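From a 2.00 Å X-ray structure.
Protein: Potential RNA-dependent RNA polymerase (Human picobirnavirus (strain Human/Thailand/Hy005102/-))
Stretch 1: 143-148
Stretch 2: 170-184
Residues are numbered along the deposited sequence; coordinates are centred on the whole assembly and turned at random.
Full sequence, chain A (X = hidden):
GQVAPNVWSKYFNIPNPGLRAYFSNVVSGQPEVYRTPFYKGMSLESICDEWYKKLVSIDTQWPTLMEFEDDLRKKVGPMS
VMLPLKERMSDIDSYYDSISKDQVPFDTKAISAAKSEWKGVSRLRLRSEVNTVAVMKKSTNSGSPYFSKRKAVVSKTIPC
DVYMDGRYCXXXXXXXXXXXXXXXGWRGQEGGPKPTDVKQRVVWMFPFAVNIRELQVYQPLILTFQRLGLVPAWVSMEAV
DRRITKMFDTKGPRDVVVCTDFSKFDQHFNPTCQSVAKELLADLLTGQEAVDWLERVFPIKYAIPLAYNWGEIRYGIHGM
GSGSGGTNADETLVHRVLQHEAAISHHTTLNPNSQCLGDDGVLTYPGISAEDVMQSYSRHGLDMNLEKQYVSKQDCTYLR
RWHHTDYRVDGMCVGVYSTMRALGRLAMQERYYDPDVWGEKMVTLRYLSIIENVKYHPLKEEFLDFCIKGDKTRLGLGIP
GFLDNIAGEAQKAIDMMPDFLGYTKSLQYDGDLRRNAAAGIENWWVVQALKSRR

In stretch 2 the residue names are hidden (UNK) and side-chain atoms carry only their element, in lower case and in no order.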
ATOM      1  N   GLY A 143      -8.387 -13.967   9.813  1.00 17.38           N
ATOM      2  CA  GLY A 143      -8.011 -13.422  11.091  1.00 18.50           C
ATOM      3  C   GLY A 143      -8.792 -14.041  12.246  1.00 21.24           C
ATOM      4  O   GLY A 143      -9.249 -15.197  12.211  1.00 18.32           O
ATOM      5  N   SER A 144      -8.945 -13.237  13.278  1.00 17.66           N
ATOM      6  CA  SER A 144      -9.707 -13.566  14.468  1.00 17.60           C
ATOM      7  C   SER A 144     -11.185 -13.829  14.115  1.00 15.40           C
ATOM      8  O   SER A 144     -11.755 -13.082  13.321  1.00 15.83           O
ATOM      9  CB  SER A 144      -9.539 -12.385  15.440  1.00 18.24           C
ATOM     10  OG  SER A 144     -10.451 -12.396  16.490  1.00 24.43           O
ATOM     11  N   PRO A 145     -11.808 -14.895  14.673  1.00 19.28           N
ATOM     12  CA  PRO A 145     -11.279 -15.944  15.550  1.00 16.99           C
ATOM     13  C   PRO A 145     -10.801 -17.237  14.868  1.00 16.84           C
ATOM     14  O   PRO A 145     -10.072 -18.016  15.488  1.00 18.76           O
ATOM     15  CB  PRO A 145     -12.480 -16.277  16.435  1.00 18.28           C
ATOM     16  CG  PRO A 145     -13.612 -16.218  15.469  1.00 17.21           C
ATOM     17  CD  PRO A 145     -13.275 -15.003  14.552  1.00 17.35           C
ATOM     18  N   TYR A 146     -11.216 -17.489  13.633  1.00 16.09           N
ATOM     19  CA  TYR A 146     -10.951 -18.790  13.028  1.00 18.94           C
ATOM     20  C   TYR A 146      -9.571 -18.906  12.402  1.00 21.30           C
ATOM     21  O   TYR A 146      -9.061 -20.020  12.297  1.00 20.00           O
ATOM     22  CB  TYR A 146     -11.997 -19.127  11.968  1.00 21.07           C
ATOM     23  CG  TYR A 146     -13.384 -19.273  12.557  1.00 20.54           C
ATOM     24  CD1 TYR A 146     -13.688 -20.334  13.417  1.00 20.81           C
ATOM     25  CD2 TYR A 146     -14.380 -18.356  12.259  1.00 18.57           C
ATOM     26  CE1 TYR A 146     -14.963 -20.468  13.970  1.00 21.02           C
ATOM     27  CE2 TYR A 146     -15.647 -18.470  12.809  1.00 19.22           C
ATOM     28  CZ  TYR A 146     -15.931 -19.534  13.662  1.00 21.16           C
ATOM     29  OH  TYR A 146     -17.188 -19.646  14.193  1.00 18.35           O
ATOM     30  N   PHE A 147      -8.960 -17.802  11.978  1.00 18.32           N
ATOM     31  CA  PHE A 147      -7.630 -17.843  11.359  1.00 21.93           C
ATOM     32  C   PHE A 147      -7.555 -18.899  10.248  1.00 21.26           C
ATOM     33  O   PHE A 147      -6.634 -19.718  10.187  1.00 23.50           O
ATOM     34  CB  PHE A 147      -6.548 -18.080  12.410  1.00 18.86           C
ATOM     35  CG  PHE A 147      -5.203 -17.510  12.033  1.00 25.22           C
ATOM     36  CD1 PHE A 147      -4.950 -16.146  12.147  1.00 23.65           C
ATOM     37  CD2 PHE A 147      -4.193 -18.338  11.562  1.00 25.10           C
ATOM     38  CE1 PHE A 147      -3.701 -15.621  11.791  1.00 24.52           C
ATOM     39  CE2 PHE A 147      -2.958 -17.826  11.212  1.00 24.24           C
ATOM     40  CZ  PHE A 147      -2.711 -16.471  11.331  1.00 26.12           C
ATOM     41  N   SER A 148      -8.551 -18.881   9.372  1.00 19.80           N
ATOM     42  CA  SER A 148      -8.622 -19.763   8.217  1.00 25.66           C
ATOM     43  C   SER A 148      -8.746 -18.914   6.964  1.00 23.81           C
ATOM     44  O   SER A 148      -8.676 -17.681   7.010  1.00 24.94           O
ATOM     45  CB  SER A 148      -9.806 -20.734   8.309  1.00 25.35           C
ATOM     46  OG  SER A 148      -9.923 -21.251   9.615  1.00 32.23           O
ATOM     47  N   UNK A 170     -15.963  -6.159  20.539  1.00 17.39           N
ATOM     48  CA  UNK A 170     -16.972  -7.211  20.586  1.00 18.00           C
ATOM     49  C   UNK A 170     -17.351  -7.592  19.162  1.00 18.91           C
ATOM     50  O   UNK A 170     -17.589  -6.722  18.323  1.00 18.27           O
ATOM     51  c   UNK A 170     -19.305  -7.811  21.322  1.00 19.97           C
ATOM     52  c   UNK A 170     -18.198  -6.756  21.390  1.00 20.75           C
ATOM     53  c   UNK A 170     -17.800  -6.453  22.842  1.00 21.55           C
ATOM     54  N   UNK A 171     -17.387  -8.896  18.879  1.00 16.58           N
ATOM     55  CA  UNK A 171     -17.789  -9.406  17.565  1.00 16.70           C
ATOM     56  C   UNK A 171     -18.878 -10.452  17.758  1.00 17.03           C
ATOM     57  O   UNK A 171     -18.597 -11.569  18.211  1.00 16.99           O
ATOM     58  c   UNK A 171     -15.401  -9.048  16.749  1.00 14.90           C
ATOM     59  c   UNK A 171     -13.876 -11.250  15.948  1.00 17.03           C
ATOM     60  s   UNK A 171     -14.209  -9.523  15.500  1.00 17.88           S
ATOM     61  c   UNK A 171     -16.602  -9.989  16.811  1.00 13.28           C
ATOM     62  N   UNK A 172     -20.114 -10.097  17.420  1.00 15.49           N
ATOM     63  CA  UNK A 172     -21.206 -11.067  17.365  1.00 19.51           C
ATOM     64  C   UNK A 172     -21.263 -11.640  15.955  1.00 21.21           C
ATOM     65  O   UNK A 172     -21.471 -10.899  14.995  1.00 19.92           O
ATOM     66  n   UNK A 172     -24.083 -13.958  20.919  1.00 29.24           N
ATOM     67  c   UNK A 172     -24.738 -13.351  19.928  1.00 29.71           C
ATOM     68  n   UNK A 172     -24.309 -12.178  19.460  1.00 31.14           N
ATOM     69  c   UNK A 172     -22.772 -10.189  19.202  1.00 24.87           C
ATOM     70  c   UNK A 172     -22.549 -10.431  17.731  1.00 19.86           C
ATOM     71  c   UNK A 172     -23.125 -11.477  19.966  1.00 32.81           C
ATOM     72  n   UNK A 172     -25.823 -13.919  19.411  1.00 32.18           N
ATOM     73  N   UNK A 173     -21.077 -12.949  15.825  1.00 15.97           N
ATOM     74  CA  UNK A 173     -20.995 -13.597  14.520  1.00 18.84           C
ATOM     75  C   UNK A 173     -21.948 -14.777  14.516  1.00 19.87           C
ATOM     76  O   UNK A 173     -21.689 -15.769  15.202  1.00 16.15           O
ATOM     77  c   UNK A 173     -19.573 -14.073  14.213  1.00 18.77           C
ATOM     78  c   UNK A 173     -17.126 -13.493  13.994  1.00 22.06           C
ATOM     79  n   UNK A 173     -16.988 -14.817  13.725  1.00 16.21           N
ATOM     80  o   UNK A 173     -16.180 -12.711  13.998  1.00 16.53           O
ATOM     81  c   UNK A 173     -18.527 -12.986  14.283  1.00 18.26           C
ATOM     82  N   UNK A 174     -23.044 -14.659  13.759  1.00 22.28           N
ATOM     83  CA  UNK A 174     -24.038 -15.721  13.596  1.00 23.57           C
ATOM     84  C   UNK A 174     -24.238 -16.541  14.869  1.00 20.19           C
ATOM     85  O   UNK A 174     -23.970 -17.743  14.880  1.00 20.89           O
ATOM     86  n   UNK A 174     -24.451 -18.603  11.246  1.00 26.36           N
ATOM     87  o   UNK A 174     -25.924 -17.322  12.358  1.00 25.81           O
ATOM     88  c   UNK A 174     -23.641 -16.645  12.437  1.00 19.89           C
ATOM     89  c   UNK A 174     -24.773 -17.558  12.008  1.00 27.82           C
ATOM     90  N   UNK A 175     -24.660 -15.898  15.965  1.00 22.89           N
ATOM     91  CA  UNK A 175     -24.974 -16.619  17.192  1.00 19.59           C
ATOM     92  C   UNK A 175     -23.841 -16.771  18.187  1.00 19.82           C
ATOM     93  O   UNK A 175     -24.094 -17.186  19.319  1.00 18.86           O
ATOM     94  N   UNK A 176     -22.606 -16.456  17.808  1.00 17.56           N
ATOM     95  CA  UNK A 176     -21.457 -16.500  18.698  1.00 18.56           C
ATOM     96  C   UNK A 176     -21.065 -15.080  19.108  1.00 18.32           C
ATOM     97  O   UNK A 176     -21.233 -14.140  18.340  1.00 18.05           O
ATOM     98  n   UNK A 176     -22.017 -19.777  13.864  1.00 19.37           N
ATOM     99  n   UNK A 176     -20.645 -21.626  13.983  1.00 22.47           N
ATOM    100  c   UNK A 176     -20.255 -17.158  18.017  1.00 17.21           C
ATOM    101  n   UNK A 176     -20.651 -20.072  15.686  1.00 21.86           N
ATOM    102  c   UNK A 176     -21.091 -18.833  16.334  1.00 18.42           C
ATOM    103  c   UNK A 176     -21.104 -20.493  14.512  1.00 23.37           C
ATOM    104  c   UNK A 176     -20.413 -18.628  17.687  1.00 16.63           C
ATOM    105  N   UNK A 177     -20.527 -14.932  20.313  1.00 15.78           N
ATOM    106  CA  UNK A 177     -19.850 -13.698  20.703  1.00 18.60           C
ATOM    107  C   UNK A 177     -18.374 -13.998  20.906  1.00 19.00           C
ATOM    108  O   UNK A 177     -18.011 -14.796  21.777  1.00 19.01           O
ATOM    109  c   UNK A 177     -20.117 -10.963  23.432  1.00 27.54           C
ATOM    110  o   UNK A 177     -21.354 -10.976  23.645  1.00 26.99           O
ATOM    111  c   UNK A 177     -20.424 -13.060  21.965  1.00 18.66           C
ATOM    112  c   UNK A 177     -19.513 -11.899  22.402  1.00 22.64           C
ATOM    113  o   UNK A 177     -19.329 -10.202  24.032  1.00 26.96           O
ATOM    114  N   UNK A 178     -17.533 -13.382  20.085  1.00 17.64           N
ATOM    115  CA  UNK A 178     -16.084 -13.459  20.221  1.00 16.47           C
ATOM    116  C   UNK A 178     -15.539 -12.112  20.682  1.00 20.39           C
ATOM    117  O   UNK A 178     -16.211 -11.082  20.620  1.00 18.25           O
ATOM    118  c   UNK A 178     -16.836 -15.275  17.296  1.00 17.68           C
ATOM    119  c   UNK A 178     -15.867 -15.124  18.253  1.00 16.22           C
ATOM    120  c   UNK A 178     -14.345 -16.936  19.339  1.00 17.93           C
ATOM    121  c   UNK A 178     -15.414 -13.842  18.895  1.00 15.20           C
ATOM    122  c   UNK A 178     -15.340 -16.434  18.495  1.00 17.35           C
ATOM    123  c   UNK A 178     -14.790 -19.164  18.468  1.00 20.06           C
ATOM    124  c   UNK A 178     -16.040 -17.333  17.656  1.00 17.42           C
ATOM    125  c   UNK A 178     -15.762 -18.699  17.626  1.00 19.22           C
ATOM    126  n   UNK A 178     -16.947 -16.605  16.934  1.00 17.30           N
ATOM    127  c   UNK A 178     -14.081 -18.303  19.319  1.00 18.74           C
ATOM    128  N   UNK A 179     -14.297 -12.122  21.143  1.00 18.49           N
ATOM    129  CA  UNK A 179     -13.567 -10.889  21.383  1.00 16.14           C
ATOM    130  C   UNK A 179     -12.576 -10.725  20.234  1.00 20.40           C
ATOM    131  O   UNK A 179     -11.841 -11.665  19.915  1.00 20.98           O
ATOM    132  o   UNK A 179     -12.611  -9.596  23.219  1.00 24.75           O
ATOM    133  c   UNK A 179     -12.864 -10.917  22.742  1.00 18.88           C
ATOM    134  N   UNK A 180     -12.570  -9.549  19.601  1.00 18.82           N
ATOM    135  CA  UNK A 180     -11.783  -9.364  18.386  1.00 14.51           C
ATOM    136  C   UNK A 180     -10.380  -8.843  18.675  1.00 18.10           C
ATOM    137  O   UNK A 180     -10.161  -8.037  19.579  1.00 16.63           O
ATOM    138  N   UNK A 181      -9.420  -9.314  17.879  1.00 18.67           N
ATOM    139  CA  UNK A 181      -8.070  -8.777  17.917  1.00 16.99           C
ATOM    140  C   UNK A 181      -7.438  -8.906  16.538  1.00 18.51           C
ATOM    141  O   UNK A 181      -7.551  -9.950  15.888  1.00 18.37           O
ATOM    142  c   UNK A 181      -7.210  -9.493  18.969  1.00 14.46           C
ATOM    143  N   UNK A 182      -6.750  -7.848  16.105  1.00 14.30           N
ATOM    144  CA  UNK A 182      -5.860  -7.983  14.965  1.00 16.09           C
ATOM    145  C   UNK A 182      -4.740  -8.953  15.321  1.00 14.50           C
ATOM    146  O   UNK A 182      -4.371  -9.109  16.485  1.00 16.49           O
ATOM    147  c   UNK A 182      -5.261  -6.633  14.557  1.00 14.97           C
ATOM    148  N   UNK A 183      -4.199  -9.607  14.312  1.00 14.99           N
ATOM    149  CA  UNK A 183      -3.043 -10.477  14.494  1.00 16.05           C
ATOM    150  C   UNK A 183      -1.830  -9.800  13.880  1.00 16.01           C
ATOM    151  O   UNK A 183      -1.902  -9.288  12.758  1.00 15.75           O
ATOM    152  c   UNK A 183      -4.338 -12.633  14.691  1.00 14.25           C
ATOM    153  c   UNK A 183      -1.988 -12.646  13.767  1.00 15.77           C
ATOM    154  c   UNK A 183      -3.290 -11.859  13.867  1.00 16.40           C
ATOM    155  N   UNK A 184      -0.706  -9.812  14.610  1.00 18.01           N
ATOM    156  CA  UNK A 184       0.535  -9.201  14.135  1.00 16.30           C
ATOM    157  C   UNK A 184       1.053  -9.963  12.923  1.00 18.82           C
ATOM    158  O   UNK A 184       1.440 -11.132  13.037  1.00 18.78           O
ATOM    159  c   UNK A 184       4.038  -8.768  15.832  1.00 14.95           C
ATOM    160  c   UNK A 184       2.932  -8.544  14.807  1.00 17.59           C
ATOM    161  c   UNK A 184       2.784  -7.047  14.510  1.00 16.96           C
ATOM    162  c   UNK A 184       1.592  -9.179  15.232  1.00 16.25           C
TER
HETATM  163  O   HOH W   1     -14.172 -12.503  12.299  1.00 13.69           O
HETATM  164  O   HOH W   2      -7.536 -10.785  13.360  1.00 14.82           O
HETATM  165  O   HOH W   3     -18.402 -17.394  14.600  1.00 17.53           O

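Position 170 carries three carbons, one bearing the other two, and lies out of reach of stretch 1; this is Val170. At position 171 an unbranched chain of two carbons, a sulfur and a terminal carbon, its CA-to-CB bond directed toward stretch 1, touches Ser144 and Pro145, the pattern of Met171. Its CE lies 3.7 Å from Ser144 OG and 4.0 Å from Pro145 CD. Position 172 has three carbons, a nitrogen and a carbon carrying two more nitrogens, extending out of reach: Arg172. At position 173 the third of three carbons bears one oxygen and one nitrogen, beside Pro145 and Tyr146, which identifies Gln173. Its OE1 comes within 3.7 Å of Pro145 CD, and its NE2 lies 4.0 Å from Tyr146 CE2.

Position 174 has two carbons, the second with one oxygen and one nitrogen, and touches nothing on stretch 1; it is Asn174. Position 175 has no side-chain atoms, and its phi of 92° and psi of -11° would jam a CB against the preceding carbonyl oxygen: Gly175. Position 176 has three carbons, a nitrogen and a carbon carrying two more nitrogens, lying by Tyr146, and so is Arg176, which closes a type I' turn begun at Gln173. Tyr146 OH sits over one face of its guanidinium, 3.8 Å from NE, while NH1 donates to Asn174 O at 3.0 Å. Position 177, three carbons ending in two oxygens, is the exposed Glu177.

At position 178 one carbon leads to fused five- and six-membered rings with eight carbons and one nitrogen, packed over Pro145: Trp178. Pro145 CG lies 3.5 Å from its CE2 and 3.4 Å from the centroid of the five-membered ring, 11° off the normal, a CH-pi contact over the face. Position 179 has one carbon and one oxygen, with CB pointing away from stretch 1: Ser179. Position 180 is bare; an ideal CB would clash with Met171 SD at 2.8 Å, consistent with Gly180. Single carbons at 181, sideways to stretch 1, and at 182, pointing away, give Ala181 and Ala182. Position 183, one carbon carrying two, approaches the Phe147 ring and is Val183, with CG1 4.0 Å from Phe147 CE1. Position 184, four carbons forked at the second, is the out-of-reach Leu184.

No direct hydrogen bond joins the stretches, so packing and water hold them together. Pro145 covers the indole face, while the indole edge points toward the Tyr146 face. One water donates to Ser144 O and Gln173 OE1; another accepts from Ser144 N and donates to Ala181 O. A third joins Tyr146 OH, Gln173 NE2 and Trp178 NE1.

Stretch 2 170-184: VMRQNGREWSGAAVL
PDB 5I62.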